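Local coordinates for protein xyloglucan-specific endo-beta-1,4-glucanase BoGH9A (Bacteroides ovatus, PDB 6DHT) that hydrolyses internal beta-1,4-glucosidic linkages in the backbone of xyloglucan, releasing xyloglucan oligosaccharides, at residues D340-F351 with W375-W386; F271-S279 with F292-A300. All coordinates share one frame; numbering follows the deposited sequence.

Both contacts belong to the mainly helical catalytic domain of a family 9 glycoside hydrolase, built on the (alpha/alpha)6 barrel, and lie on the same side of the chain's centre, their own centres about 14 Å apart. They follow one another along the chain: contact 2 pairs helix 265-281 with helix 292-309, and only then does contact 1 bring helix 339-353 against the calcium loop and helix 379-386. Ala-273 CB of contact 2 lies 3.3 Å from Trp-344 CD2 of contact 1, and Gln-277 CB is 3.6 Å from Glu-348 OE1, so the calcium-bound region and the antiparallel helix pair pack directly against each other through helices 265-281 and 339-353.

Contact 1: D340-F351 with W375-W386; sequences DEFFWAASELYF and WGNTFALGIFAW. With CA (calcium ion), chain C.
A calcium site ties the loop before helix 379-386 to helix 339-353: Asp-340 and Glu-341 each bind the ion through both carboxylate oxygens, Gly-376 O binds at 2.4 Å, and Asp-335, His-337 and a water complete the shell. The hydrogen bond from Thr-378 N (2.8 Å, 166°) meets the anti side of Asp-340 OD2, tilted out of the carboxylate plane, and adds to the metal's grip. Asp-340 CB sits centrally over the Phe-379 face, 3.5 Å from the ring centroid. A side chain at Gly-382 would strike the Phe-343 ring, which wedges among Phe-379, Ile-383 and Trp-386; its absence admits the close approach to Trp-344, CA atoms 4.2 Å apart. Trp-344, with CG anti to the backbone N (chi1 177°), has Leu-381 CD1 3.6 Å from the centroid of its six-membered ring, a CH-pi contact, and gives NE1 to Glu-348 OE2. With an alanine here, Leu-381 CD1 would probably face a gap and Glu-348 OE2 lose its NE1 donor, leaving Arg-280 to hold the other oxygen. Trp-386 NE1 donates to Ser-347 OG (2.8 Å), and Phe-351 directs its edge at the indole face. Helix 265-281 packs against Trp-344, helix 176-192 against Leu-381, helix 356-364 against Ser-347.

Contact 2: F271-S279 with F292-A300; sequences FAAVMAQSS and FSKRALLAA
Helices 271-279 and 292-300 run antiparallel, their axes 7.7 Å apart at the closest and their directions at 151°, with CA atoms of Ala-272 and Ala-300 only 4.0 Å apart. Small residues permit this: Ala-300 CB rests 3.4 Å from Ala-272 O and also touches Met-275 CB and Ala-276. At the other end Ser-279 OG donates to Ser-293 O (2.8 Å) from above the carbonyl plane. Leu-297 N reaches Ser-293 O from the opposite face, so that oxygen serves both its own helix and its neighbour. In one of its two conformers Ser-293 OG may return a bond to Ser-279 O. Ser-279 OG, anti to its backbone nitrogen (chi1 -175°), also lies against Leu-297 CB. Between these ends Met-275 bends at chi2 (-66°), bringing SD 4.0 Å from Ala-296 CB and obliquely beside the Phe-292 ring, a Met-aromatic contact. Met-275 CG covers the centre of one face of the Phe-271 ring, whose CE1 meets Ala-299 CB at 3.8 Å. Leu-222 of helix 213-226 touches Met-275 and Ser-278. Packed through alanines and serines, this pair is an antiparallel helical hairpin, consistent with the six-hairpin (alpha/alpha)6 barrel of family 9 catalytic domains.

Contact 1: D340-F351 with W375-W386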
loop_
_atom_site.group_PDB
_atom_site.type_symbol
_atom_site.label_atom_id
_atom_site.label_comp_id
_atom_site.label_asym_id
_atom_site.label_seq_id
_atom_site.Cartn_x
_atom_site.Cartn_y
_atom_site.Cartn_z
ATOM N N ASP A 340 -2.723 -11.283 -15.673
ATOM C CA ASP A 340 -1.849 -11.080 -14.509
ATOM C C ASP A 340 -2.421 -11.693 -13.236
ATOM O O ASP A 340 -1.678 -12.226 -12.403
ATOM C CB ASP A 340 -1.527 -9.597 -14.299
ATOM C CG ASP A 340 -2.764 -8.704 -14.315
ATOM O OD1 ASP A 340 -3.368 -8.519 -15.397
ATOM O OD2 ASP A 340 -3.127 -8.146 -13.253
ATOM N N GLU A 341 -3.743 -11.658 -13.087
ATOM C CA GLU A 341 -4.399 -12.283 -11.952
ATOM C C GLU A 341 -4.309 -13.820 -12.092
ATOM O O GLU A 341 -4.117 -14.526 -11.110
ATOM C CB GLU A 341 -5.858 -11.802 -11.825
ATOM C CG GLU A 341 -6.027 -10.336 -11.348
ATOM C CD GLU A 341 -5.858 -9.296 -12.441
ATOM O OE1 GLU A 341 -5.676 -9.663 -13.624
ATOM O OE2 GLU A 341 -5.900 -8.082 -12.124
ATOM N N PHE A 342 -4.467 -14.335 -13.312
ATOM C CA PHE A 342 -4.251 -15.762 -13.540
ATOM C C PHE A 342 -2.804 -16.138 -13.171
ATOM O O PHE A 342 -2.567 -17.134 -12.491
ATOM C CB PHE A 342 -4.562 -16.141 -15.002
ATOM C CG PHE A 342 -6.010 -16.514 -15.252
ATOM C CD1 PHE A 342 -6.530 -17.672 -14.719
ATOM C CD2 PHE A 342 -6.820 -15.704 -16.010
ATOM C CE1 PHE A 342 -7.842 -18.032 -14.944
ATOM C CE2 PHE A 342 -8.147 -16.062 -16.249
ATOM C CZ PHE A 342 -8.647 -17.231 -15.700
ATOM N N PHE A 343 -1.850 -15.291 -13.560
ATOM C CA PHE A 343 -0.442 -15.578 -13.259
ATOM C C PHE A 343 -0.187 -15.611 -11.767
ATOM O O PHE A 343 0.445 -16.530 -11.239
ATOM C CB PHE A 343 0.475 -14.555 -13.908
ATOM C CG PHE A 343 1.915 -14.722 -13.542
ATOM C CD1 PHE A 343 2.627 -15.783 -14.053
ATOM C CD2 PHE A 343 2.568 -13.818 -12.712
ATOM C CE1 PHE A 343 3.950 -15.956 -13.746
ATOM C CE2 PHE A 343 3.893 -13.991 -12.401
ATOM C CZ PHE A 343 4.592 -15.061 -12.920
ATOM N N TRP A 344 -0.681 -14.593 -11.072
ATOM C CA TRP A 344 -0.471 -14.519 -9.627
ATOM C C TRP A 344 -1.159 -15.695 -8.913
ATOM O O TRP A 344 -0.535 -16.408 -8.113
ATOM C CB TRP A 344 -0.909 -13.140 -9.074
ATOM C CG TRP A 344 -0.782 -13.043 -7.594
ATOM C CD1 TRP A 344 0.175 -13.610 -6.813
ATOM C CD2 TRP A 344 -1.687 -12.380 -6.698
ATOM N NE1 TRP A 344 -0.067 -13.351 -5.480
ATOM C CE2 TRP A 344 -1.191 -12.572 -5.386
ATOM C CE3 TRP A 344 -2.843 -11.615 -6.877
ATOM C CZ2 TRP A 344 -1.836 -12.069 -4.260
ATOM C CZ3 TRP A 344 -3.481 -11.102 -5.745
ATOM C CH2 TRP A 344 -2.966 -11.332 -4.457
ATOM N N ALA A 345 -2.426 -15.938 -9.234
ATOM C CA ALA A 345 -3.132 -17.053 -8.627
ATOM C C ALA A 345 -2.513 -18.427 -8.904
ATOM O O ALA A 345 -2.360 -19.217 -8.001
ATOM C CB ALA A 345 -4.604 -17.064 -9.063
ATOM N N ALA A 346 -2.173 -18.685 -10.164
ATOM C CA ALA A 346 -1.594 -19.983 -10.510
ATOM C C ALA A 346 -0.263 -20.135 -9.791
ATOM O O ALA A 346 0.049 -21.221 -9.299
ATOM C CB ALA A 346 -1.429 -20.090 -12.003
ATOM N N SER A 347 0.525 -19.054 -9.724
ATOM C CA SER A 347 1.819 -19.107 -9.018
ATOM C C SER A 347 1.633 -19.452 -7.540
ATOM O O SER A 347 2.273 -20.365 -7.023
ATOM C CB SER A 347 2.590 -17.799 -9.169
ATOM O OG SER A 347 2.972 -17.592 -10.508
ATOM N N GLU A 348 0.715 -18.764 -6.860
ATOM C CA GLU A 348 0.470 -19.060 -5.468
ATOM C C GLU A 348 -0.018 -20.490 -5.284
ATOM O O GLU A 348 0.360 -21.132 -4.332
ATOM C CB GLU A 348 -0.536 -18.060 -4.872
ATOM C CG GLU A 348 -0.074 -16.613 -4.830
ATOM C CD GLU A 348 1.009 -16.340 -3.769
ATOM O OE1 GLU A 348 1.477 -17.272 -3.053
ATOM O OE2 GLU A 348 1.403 -15.152 -3.656
ATOM N N LEU A 349 -0.928 -20.932 -6.153
ATOM C CA LEU A 349 -1.442 -22.289 -6.028
ATOM C C LEU A 349 -0.354 -23.328 -6.274
ATOM O O LEU A 349 -0.300 -24.330 -5.586
ATOM C CB LEU A 349 -2.644 -22.501 -6.951
ATOM C CG LEU A 349 -3.930 -21.937 -6.316
ATOM C CD1 LEU A 349 -5.009 -21.675 -7.347
ATOM C CD2 LEU A 349 -4.445 -22.820 -5.176
ATOM N N TYR A 350 0.531 -23.055 -7.221
ATOM C CA TYR A 350 1.686 -23.928 -7.413
ATOM C C TYR A 350 2.544 -24.013 -6.147
ATOM O O TYR A 350 2.960 -25.105 -5.735
ATOM C CB TYR A 350 2.535 -23.455 -8.579
ATOM C CG TYR A 350 3.791 -24.280 -8.847
ATOM C CD1 TYR A 350 3.736 -25.672 -8.923
ATOM C CD2 TYR A 350 5.020 -23.670 -9.057
ATOM C CE1 TYR A 350 4.876 -26.427 -9.186
ATOM C CE2 TYR A 350 6.150 -24.414 -9.340
ATOM C CZ TYR A 350 6.074 -25.792 -9.397
ATOM O OH TYR A 350 7.205 -26.536 -9.672
ATOM N N PHE A 351 2.844 -22.878 -5.523
ATOM C CA PHE A 351 3.707 -22.918 -4.344
ATOM C C PHE A 351 3.020 -23.513 -3.122
ATOM O O PHE A 351 3.666 -24.149 -2.296
ATOM C CB PHE A 351 4.310 -21.533 -4.056
ATOM C CG PHE A 351 5.292 -21.102 -5.118
ATOM C CD1 PHE A 351 6.383 -21.913 -5.438
ATOM C CD2 PHE A 351 5.115 -19.930 -5.818
ATOM C CE1 PHE A 351 7.255 -21.553 -6.430
ATOM C CE2 PHE A 351 5.994 -19.559 -6.815
ATOM C CZ PHE A 351 7.073 -20.368 -7.117
ATOM N N TRP A 375 -3.391 -2.591 -7.993
ATOM C CA TRP A 375 -4.568 -3.416 -7.765
ATOM C C TRP A 375 -5.035 -4.199 -8.995
ATOM O O TRP A 375 -5.540 -5.302 -8.866
ATOM C CB TRP A 375 -5.721 -2.618 -7.145
ATOM C CG TRP A 375 -6.314 -1.520 -8.000
ATOM C CD1 TRP A 375 -6.053 -0.194 -7.898
ATOM C CD2 TRP A 375 -7.269 -1.665 -9.073
ATOM N NE1 TRP A 375 -6.803 0.511 -8.829
ATOM C CE2 TRP A 375 -7.547 -0.375 -9.562
ATOM C CE3 TRP A 375 -7.917 -2.756 -9.652
ATOM C CZ2 TRP A 375 -8.448 -0.147 -10.618
ATOM C CZ3 TRP A 375 -8.815 -2.529 -10.704
ATOM C CH2 TRP A 375 -9.059 -1.237 -11.169
ATOM N N GLY A 376 -4.851 -3.618 -10.175
ATOM C CA GLY A 376 -5.306 -4.236 -11.409
ATOM C C GLY A 376 -4.190 -4.884 -12.204
ATOM O O GLY A 376 -4.417 -5.437 -13.280
ATOM N N ASN A 377 -2.982 -4.813 -11.667
ATOM C CA ASN A 377 -1.801 -5.366 -12.319
ATOM C C ASN A 377 -0.980 -6.145 -11.310
ATOM O O ASN A 377 -0.058 -5.613 -10.668
ATOM C CB ASN A 377 -0.937 -4.290 -12.958
ATOM C CG ASN A 377 0.334 -4.883 -13.618
ATOM O OD1 ASN A 377 0.496 -6.129 -13.764
ATOM N ND2 ASN A 377 1.244 -3.994 -14.008
ATOM N N THR A 378 -1.312 -7.424 -11.195
ATOM C CA THR A 378 -0.773 -8.256 -10.129
ATOM C C THR A 378 0.409 -9.106 -10.596
ATOM O O THR A 378 0.835 -10.016 -9.883
ATOM C CB THR A 378 -1.855 -9.154 -9.528
ATOM O OG1 THR A 378 -2.403 -10.022 -10.534
ATOM C CG2 THR A 378 -2.984 -8.318 -8.961
ATOM N N PHE A 379 0.961 -8.827 -11.774
ATOM C CA PHE A 379 2.134 -9.601 -12.229
ATOM C C PHE A 379 3.224 -9.594 -11.176
ATOM O O PHE A 379 3.817 -10.632 -10.876
ATOM C CB PHE A 379 2.706 -9.049 -13.537
ATOM C CG PHE A 379 2.049 -9.587 -14.802
ATOM C CD1 PHE A 379 1.805 -10.942 -14.980
ATOM C CD2 PHE A 379 1.742 -8.725 -15.840
ATOM C CE1 PHE A 379 1.248 -11.411 -16.155
ATOM C CE2 PHE A 379 1.163 -9.200 -17.000
ATOM C CZ PHE A 379 0.928 -10.549 -17.149
ATOM N N ALA A 380 3.506 -8.426 -10.619
ATOM C CA ALA A 380 4.593 -8.324 -9.665
ATOM C C ALA A 380 4.407 -9.221 -8.450
ATOM O O ALA A 380 5.377 -9.708 -7.883
ATOM C CB ALA A 380 4.773 -6.859 -9.231
ATOM N N LEU A 381 3.175 -9.436 -8.027
ATOM C CA LEU A 381 2.951 -10.243 -6.850
ATOM C C LEU A 381 3.306 -11.694 -7.159
ATOM O O LEU A 381 3.812 -12.406 -6.313
ATOM C CB LEU A 381 1.509 -10.132 -6.356
ATOM C CG LEU A 381 1.055 -8.738 -5.917
ATOM C CD1 LEU A 381 -0.343 -8.848 -5.320
ATOM C CD2 LEU A 381 2.033 -8.080 -4.973
ATOM N N GLY A 382 3.044 -12.093 -8.391
ATOM C CA GLY A 382 3.452 -13.422 -8.811
ATOM C C GLY A 382 4.960 -13.522 -8.901
ATOM O O GLY A 382 5.569 -14.536 -8.505
ATOM N N ILE A 383 5.586 -12.477 -9.444
ATOM C CA ILE A 383 7.034 -12.429 -9.582
ATOM C C ILE A 383 7.688 -12.518 -8.200
ATOM O O ILE A 383 8.659 -13.284 -7.996
ATOM C CB ILE A 383 7.485 -11.160 -10.335
ATOM C CG1 ILE A 383 7.079 -11.274 -11.803
ATOM C CG2 ILE A 383 8.971 -10.942 -10.209
ATOM C CD1 ILE A 383 7.282 -10.032 -12.619
ATOM N N PHE A 384 7.163 -11.769 -7.226
ATOM C CA PHE A 384 7.766 -11.792 -5.907
ATOM C C PHE A 384 7.751 -13.214 -5.328
ATOM O O PHE A 384 8.704 -13.636 -4.661
ATOM C CB PHE A 384 7.054 -10.841 -4.917
ATOM C CG PHE A 384 7.067 -9.363 -5.285
ATOM C CD1 PHE A 384 8.006 -8.801 -6.125
ATOM C CD2 PHE A 384 6.063 -8.547 -4.782
ATOM C CE1 PHE A 384 7.947 -7.443 -6.420
ATOM C CE2 PHE A 384 6.021 -7.199 -5.063
ATOM C CZ PHE A 384 6.958 -6.655 -5.881
ATOM N N ALA A 385 6.669 -13.941 -5.599
ATOM C CA ALA A 385 6.539 -15.314 -5.119
ATOM C C ALA A 385 7.617 -16.217 -5.732
ATOM O O ALA A 385 8.299 -16.940 -5.024
ATOM C CB ALA A 385 5.163 -15.833 -5.429
ATOM N N TRP A 386 7.798 -16.127 -7.047
ATOM C CA TRP A 386 8.864 -16.878 -7.724
ATOM C C TRP A 386 10.278 -16.528 -7.240
ATOM O O TRP A 386 11.164 -17.386 -7.263
ATOM C CB TRP A 386 8.765 -16.665 -9.242
ATOM C CG TRP A 386 7.689 -17.504 -9.861
ATOM C CD1 TRP A 386 6.429 -17.133 -10.146
ATOM C CD2 TRP A 386 7.811 -18.871 -10.276
ATOM N NE1 TRP A 386 5.723 -18.187 -10.689
ATOM C CE2 TRP A 386 6.574 -19.259 -10.800
ATOM C CE3 TRP A 386 8.863 -19.803 -10.255
ATOM C CZ2 TRP A 386 6.340 -20.549 -11.277
ATOM C CZ3 TRP A 386 8.634 -21.072 -10.743
ATOM C CH2 TRP A 386 7.387 -21.435 -11.248
HETATM CA CA CA C . -5.265 -7.324 -14.423
HETATM O O HOH W 1 -4.906 -5.562 -16.109
#

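Contact 2: F271-S279 with F292-A300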
loop_
_atom_site.group_PDB
_atom_site.type_symbol
_atom_site.label_atom_id
_atom_site.label_comp_id
_atom_site.label_asym_id
_atom_site.label_seq_id
_atom_site.Cartn_x
_atom_site.Cartn_y
_atom_site.Cartn_z
ATOM N N PHE A 271 -8.947 -13.404 -4.971
ATOM C CA PHE A 271 -9.330 -14.250 -3.851
ATOM C C PHE A 271 -8.495 -15.552 -3.826
ATOM O O PHE A 271 -7.957 -15.952 -2.787
ATOM C CB PHE A 271 -10.843 -14.577 -3.964
ATOM C CG PHE A 271 -11.375 -15.520 -2.925
ATOM C CD1 PHE A 271 -11.179 -16.865 -3.073
ATOM C CD2 PHE A 271 -12.119 -15.079 -1.849
ATOM C CE1 PHE A 271 -11.688 -17.773 -2.162
ATOM C CE2 PHE A 271 -12.632 -15.967 -0.918
ATOM C CZ PHE A 271 -12.427 -17.332 -1.076
ATOM N N ALA A 272 -8.391 -16.217 -4.975
ATOM C CA ALA A 272 -7.662 -17.477 -5.043
ATOM C C ALA A 272 -6.198 -17.277 -4.676
ATOM O O ALA A 272 -5.645 -18.033 -3.897
ATOM C CB ALA A 272 -7.798 -18.084 -6.419
ATOM N N ALA A 273 -5.593 -16.229 -5.221
ATOM C CA ALA A 273 -4.170 -15.974 -4.990
ATOM C C ALA A 273 -3.915 -15.703 -3.518
ATOM O O ALA A 273 -3.022 -16.279 -2.919
ATOM C CB ALA A 273 -3.711 -14.816 -5.828
ATOM N N VAL A 274 -4.687 -14.789 -2.933
ATOM C CA VAL A 274 -4.442 -14.409 -1.551
ATOM C C VAL A 274 -4.807 -15.519 -0.580
ATOM O O VAL A 274 -4.185 -15.676 0.452
ATOM C CB VAL A 274 -5.117 -13.062 -1.220
ATOM C CG1 VAL A 274 -6.587 -13.205 -0.925
ATOM C CG2 VAL A 274 -4.413 -12.371 -0.059
ATOM N N MET A 275 -5.793 -16.333 -0.936
ATOM C CA MET A 275 -6.151 -17.442 -0.061
ATOM C C MET A 275 -5.091 -18.561 -0.115
ATOM O O MET A 275 -4.719 -19.092 0.918
ATOM C CB MET A 275 -7.565 -17.949 -0.396
ATOM C CG MET A 275 -8.646 -16.972 0.037
ATOM S SD MET A 275 -8.702 -16.829 1.810
ATOM C CE MET A 275 -9.833 -15.455 1.980
ATOM N N ALA A 276 -4.585 -18.836 -1.307
ATOM C CA ALA A 276 -3.486 -19.791 -1.449
ATOM C C ALA A 276 -2.230 -19.296 -0.692
ATOM O O ALA A 276 -1.583 -20.061 0.035
ATOM C CB ALA A 276 -3.191 -20.014 -2.909
ATOM N N GLN A 277 -1.887 -18.018 -0.878
ATOM C CA GLN A 277 -0.801 -17.397 -0.130
ATOM C C GLN A 277 -1.035 -17.535 1.375
ATOM O O GLN A 277 -0.170 -17.971 2.121
ATOM C CB GLN A 277 -0.737 -15.912 -0.509
ATOM C CG GLN A 277 0.470 -15.122 0.013
ATOM C CD GLN A 277 0.292 -13.629 -0.158
ATOM O OE1 GLN A 277 -0.738 -13.068 0.205
ATOM N NE2 GLN A 277 1.285 -12.989 -0.725
ATOM N N SER A 278 -2.216 -17.094 1.825
ATOM C CA SER A 278 -2.542 -17.114 3.248
ATOM C C SER A 278 -2.503 -18.523 3.856
ATOM O O SER A 278 -2.161 -18.686 5.027
ATOM C CB SER A 278 -3.907 -16.468 3.495
ATOM O OG SER A 278 -3.891 -15.119 3.029
ATOM N N SER A 279 -2.890 -19.521 3.066
ATOM C CA SER A 279 -2.872 -20.901 3.533
ATOM C C SER A 279 -1.488 -21.251 4.069
ATOM O O SER A 279 -1.363 -21.850 5.136
ATOM C CB SER A 279 -3.255 -21.844 2.401
ATOM O OG SER A 279 -3.330 -23.161 2.912
ATOM N N PHE A 292 -8.059 -22.424 9.546
ATOM C CA PHE A 292 -8.082 -21.452 8.457
ATOM C C PHE A 292 -7.187 -21.850 7.274
ATOM O O PHE A 292 -7.572 -21.728 6.114
ATOM C CB PHE A 292 -7.729 -20.056 8.975
ATOM C CG PHE A 292 -7.583 -19.031 7.890
ATOM C CD1 PHE A 292 -8.628 -18.732 7.037
ATOM C CD2 PHE A 292 -6.383 -18.370 7.729
ATOM C CE1 PHE A 292 -8.469 -17.818 6.032
ATOM C CE2 PHE A 292 -6.228 -17.421 6.735
ATOM C CZ PHE A 292 -7.256 -17.153 5.890
ATOM N N SER A 293 -5.975 -22.305 7.557
ATOM C CA SER A 293 -5.060 -22.674 6.487
ATOM C C SER A 293 -5.714 -23.654 5.520
ATOM O O SER A 293 -5.694 -23.445 4.315
ATOM C CB SER A 293 -3.769 -23.269 7.044
ATOM O OG SER A 293 -2.953 -23.746 5.990
ATOM N N LYS A 294 -6.300 -24.726 6.061
ATOM C CA LYS A 294 -6.988 -25.717 5.241
ATOM C C LYS A 294 -8.185 -25.145 4.494
ATOM O O LYS A 294 -8.357 -25.359 3.297
ATOM C CB LYS A 294 -7.441 -26.868 6.141
ATOM C CG LYS A 294 -8.078 -28.033 5.407
ATOM C CD LYS A 294 -8.690 -29.021 6.398
ATOM C CE LYS A 294 -9.250 -30.238 5.691
ATOM N NZ LYS A 294 -8.158 -31.107 5.167
ATOM N N ARG A 295 -9.013 -24.397 5.200
ATOM C CA ARG A 295 -10.172 -23.772 4.574
ATOM C C ARG A 295 -9.784 -22.819 3.440
ATOM O O ARG A 295 -10.417 -22.788 2.392
ATOM C CB ARG A 295 -10.983 -23.035 5.640
ATOM C CG ARG A 295 -12.201 -22.366 5.113
ATOM C CD ARG A 295 -13.028 -21.748 6.219
ATOM N NE ARG A 295 -14.233 -21.133 5.659
ATOM C CZ ARG A 295 -14.989 -20.238 6.284
ATOM N NH1 ARG A 295 -14.667 -19.819 7.509
ATOM N NH2 ARG A 295 -16.056 -19.749 5.665
ATOM N N ALA A 296 -8.725 -22.038 3.646
ATOM C CA ALA A 296 -8.298 -21.068 2.638
ATOM C C ALA A 296 -7.874 -21.758 1.361
ATOM O O ALA A 296 -8.207 -21.330 0.261
ATOM C CB ALA A 296 -7.137 -20.245 3.176
ATOM N N LEU A 297 -7.123 -22.847 1.506
ATOM C CA LEU A 297 -6.633 -23.543 0.326
ATOM C C LEU A 297 -7.788 -24.189 -0.462
ATOM O O LEU A 297 -7.867 -24.070 -1.685
ATOM C CB LEU A 297 -5.564 -24.577 0.704
ATOM C CG LEU A 297 -4.911 -25.250 -0.496
ATOM C CD1 LEU A 297 -4.205 -24.246 -1.395
ATOM C CD2 LEU A 297 -3.955 -26.334 -0.024
ATOM N N LEU A 298 -8.718 -24.804 0.247
ATOM C CA LEU A 298 -9.877 -25.405 -0.415
ATOM C C LEU A 298 -10.662 -24.338 -1.153
ATOM O O LEU A 298 -11.024 -24.495 -2.320
ATOM C CB LEU A 298 -10.778 -26.085 0.619
ATOM C CG LEU A 298 -10.274 -27.423 1.159
ATOM C CD1 LEU A 298 -11.076 -27.862 2.377
ATOM C CD2 LEU A 298 -10.345 -28.478 0.079
ATOM N N ALA A 299 -10.852 -23.191 -0.500
ATOM C CA ALA A 299 -11.582 -22.081 -1.089
ATOM C C ALA A 299 -10.881 -21.525 -2.318
ATOM O O ALA A 299 -11.509 -21.167 -3.316
ATOM C CB ALA A 299 -11.768 -20.978 -0.062
ATOM N N ALA A 300 -9.553 -21.425 -2.222
ATOM C CA ALA A 300 -8.753 -20.932 -3.334
ATOM C C ALA A 300 -8.892 -21.775 -4.592
ATOM O O ALA A 300 -9.040 -21.246 -5.687
ATOM C CB ALA A 300 -7.276 -20.878 -2.923
#